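Local atomic coordinates of TRAP dicarboxylate transporter-DctP subunit (Desulfovibrio salexigens, PDB entry 4N6D), a protein that probably binds a small organic acid or related solute in the periplasm and delivers it to a TRAP-type membrane transporter. Residues A[166-171]-A[183-188]. Residues are numbered along the deposited sequence; the frame is centred on the assembly and turned at random.
Sequences GLEVRA and GATPVS
Leu167 O accepts the backbone N-H of Thr185 at 2.8 Å, and from there a ladder of hydrogen bonds runs up the two parallel strands. Thr185 O is taken by Val169 N at 3.0 Å, Val169 O by Val187 N, and Val187 O by Ala171 N. Leu167, Val169 and Ala171 thus turn their bonding groups to Thr185 and Val187, and Pro186, which has no N-H to give, falls at a position that would not donate across this pair of strands. In the first three bonds of the ladder the donor stands above the carbonyl plane, furthest for Thr185 N on Leu167 O, 47° out of it. Three of the acceptors are also approached by a CA-H, the shortest such contact being Arg170 CA to Val187 O at 3.2 Å. Strands 168-170 and 185-187, joined by helix 173-181, form a right-handed beta-alpha-beta crossover in this family 7 solute-binding protein. The helix ends in a Schellman motif with Gly183 at C-prime, whose carbonyl receives Gly166 N at 2.8 Å in a nearly straight bond (172°). Beside it a water bridges the segments, donating to Gly166 O and lying 2.7 Å from Thr185 OG1; the hydroxyl is set beside its own backbone N (chi1 -54°). Glu168, Thr185, Arg170 and Val187 share one face, where Glu168 CB lies 4.3 Å from Val187 CG2. Glu168 OE1 finds its charge partner in Lys204, and Arg170 NE donates to Met189 O. Val169 and Pro186 point to the other face; just past the strand, Ala171 CB lies 4.5 Å from Pro186 CB, and Ala171 and Pro186 both touch Ser176 of the connecting helix. The other edge of strand 168-170 carries backbone bonds from Glu168 to Lys204 and from Arg170 to Gly205 and Phe207.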
ATOM      1  N   GLY A 166       9.479  25.000   2.954  1.00 19.94           N
ATOM      2  CA  GLY A 166       8.490  25.689   3.759  1.00 22.02           C
ATOM      3  C   GLY A 166       7.062  25.448   3.314  1.00 19.48           C
ATOM      4  O   GLY A 166       6.143  26.093   3.819  1.00 19.97           O
ATOM      5  N   LEU A 167       6.860  24.506   2.397  1.00 17.90           N
ATOM      6  CA  LEU A 167       5.524  24.262   1.854  1.00 16.77           C
ATOM      7  C   LEU A 167       4.707  23.407   2.810  1.00 19.06           C
ATOM      8  O   LEU A 167       5.130  22.311   3.164  1.00 16.08           O
ATOM      9  CB  LEU A 167       5.602  23.552   0.510  1.00 14.03           C
ATOM     10  CG  LEU A 167       4.272  23.478  -0.241  1.00 15.77           C
ATOM     11  CD1 LEU A 167       3.842  24.846  -0.719  1.00 19.90           C
ATOM     12  CD2 LEU A 167       4.400  22.537  -1.417  1.00 17.09           C
ATOM     13  N   GLU A 168       3.532  23.903   3.202  1.00 18.38           N
ATOM     14  CA  GLU A 168       2.655  23.161   4.092  1.00 17.56           C
ATOM     15  C   GLU A 168       1.911  22.054   3.338  1.00 16.46           C
ATOM     16  O   GLU A 168       1.173  22.326   2.392  1.00 16.98           O
ATOM     17  CB  GLU A 168       1.657  24.122   4.743  1.00 16.95           C
ATOM     18  CG  GLU A 168       2.296  25.171   5.634  1.00 21.36           C
ATOM     19  CD  GLU A 168       2.777  26.432   4.898  1.00 29.61           C
ATOM     20  OE1 GLU A 168       2.678  26.530   3.650  1.00 23.32           O
ATOM     21  OE2 GLU A 168       3.273  27.339   5.599  1.00 32.83           O
ATOM     22  N   VAL A 169       2.128  20.794   3.730  1.00 14.50           N
ATOM     23  CA  VAL A 169       1.542  19.646   3.027  1.00 13.84           C
ATOM     24  C   VAL A 169       0.961  18.647   4.026  1.00 18.14           C
ATOM     25  O   VAL A 169       1.589  18.306   5.018  1.00 15.08           O
ATOM     26  CB  VAL A 169       2.596  18.900   2.172  1.00 12.86           C
ATOM     27  CG1 VAL A 169       1.983  17.703   1.465  1.00 13.77           C
ATOM     28  CG2 VAL A 169       3.253  19.844   1.140  1.00 16.62           C
ATOM     29  N   ARG A 170      -0.260  18.210   3.779  1.00 14.07           N
ATOM     30  CA  ARG A 170      -0.911  17.249   4.638  1.00 16.56           C
ATOM     31  C   ARG A 170      -0.209  15.908   4.521  1.00 14.74           C
ATOM     32  O   ARG A 170      -0.021  15.366   3.421  1.00 16.43           O
ATOM     33  CB  ARG A 170      -2.366  17.118   4.221  1.00 14.97           C
ATOM     34  CG  ARG A 170      -3.237  16.455   5.236  1.00 24.49           C
ATOM     35  CD  ARG A 170      -3.456  15.011   4.906  1.00 25.20           C
ATOM     36  NE  ARG A 170      -4.394  14.407   5.854  1.00 27.66           N
ATOM     37  CZ  ARG A 170      -4.727  13.123   5.855  1.00 30.16           C
ATOM     38  NH1 ARG A 170      -4.210  12.309   4.947  1.00 30.54           N
ATOM     39  NH2 ARG A 170      -5.577  12.659   6.762  1.00 34.97           N
ATOM     40  N   ALA A 171       0.173  15.362   5.666  1.00 13.51           N
ATOM     41  CA  ALA A 171       0.884  14.106   5.712  1.00 13.59           C
ATOM     42  C   ALA A 171       0.902  13.553   7.130  1.00 17.36           C
ATOM     43  O   ALA A 171       0.639  14.265   8.094  1.00 23.58           O
ATOM     44  CB  ALA A 171       2.304  14.312   5.243  1.00 12.25           C
ATOM     45  N   GLY A 183      12.735  19.769   3.833  1.00 16.60           N
ATOM     46  CA  GLY A 183      12.587  21.168   4.164  1.00 16.17           C
ATOM     47  C   GLY A 183      11.170  21.702   4.054  1.00 19.42           C
ATOM     48  O   GLY A 183      10.960  22.913   4.130  1.00 17.59           O
ATOM     49  N   ALA A 184      10.206  20.801   3.895  1.00 19.83           N
ATOM     50  CA  ALA A 184       8.796  21.175   3.785  1.00 19.44           C
ATOM     51  C   ALA A 184       8.168  21.153   5.165  1.00 16.64           C
ATOM     52  O   ALA A 184       8.826  20.794   6.139  1.00 21.32           O
ATOM     53  CB  ALA A 184       8.067  20.197   2.857  1.00 12.61           C
ATOM     54  N   THR A 185       6.887  21.497   5.250  1.00 15.89           N
ATOM     55  CA  THR A 185       6.205  21.593   6.545  1.00 17.46           C
ATOM     56  C   THR A 185       5.020  20.639   6.590  1.00 17.14           C
ATOM     57  O   THR A 185       3.919  20.990   6.154  1.00 16.40           O
ATOM     58  CB  THR A 185       5.740  23.035   6.803  1.00 19.53           C
ATOM     59  OG1 THR A 185       6.862  23.907   6.678  1.00 20.63           O
ATOM     60  CG2 THR A 185       5.144  23.191   8.198  1.00 22.63           C
ATOM     61  N   PRO A 186       5.242  19.412   7.101  1.00 15.66           N
ATOM     62  CA  PRO A 186       4.144  18.448   7.158  1.00 14.22           C
ATOM     63  C   PRO A 186       3.122  18.870   8.191  1.00 16.71           C
ATOM     64  O   PRO A 186       3.481  19.344   9.270  1.00 19.04           O
ATOM     65  CB  PRO A 186       4.827  17.142   7.577  1.00 15.43           C
ATOM     66  CG  PRO A 186       6.075  17.552   8.247  1.00 15.52           C
ATOM     67  CD  PRO A 186       6.491  18.866   7.655  1.00 16.95           C
ATOM     68  N   VAL A 187       1.848  18.724   7.850  1.00 17.93           N
ATOM     69  CA  VAL A 187       0.779  19.066   8.769  1.00 19.17           C
ATOM     70  C   VAL A 187      -0.148  17.868   8.870  1.00 22.37           C
ATOM     71  O   VAL A 187      -0.552  17.315   7.857  1.00 16.68           O
ATOM     72  CB  VAL A 187      -0.036  20.271   8.266  1.00 21.93           C
ATOM     73  CG1 VAL A 187      -1.152  20.617   9.247  1.00 25.93           C
ATOM     74  CG2 VAL A 187       0.869  21.480   8.041  1.00 22.84           C
ATOM     75  N   SER A 188      -0.485  17.454  10.082  1.00 32.15           N
ATOM     76  CA  SER A 188      -1.471  16.388  10.244  1.00 33.66           C
ATOM     77  C   SER A 188      -2.852  16.991  10.429  1.00 33.77           C
ATOM     78  O   SER A 188      -3.032  17.967  11.160  1.00 34.69           O
ATOM     79  CB  SER A 188      -1.117  15.466  11.412  1.00 43.40           C
ATOM     80  OG  SER A 188      -0.032  14.609  11.054  1.00 43.16           O
TER
HETATM   81  O   HOH W   1       6.595  26.565   6.599  1.00 32.19           O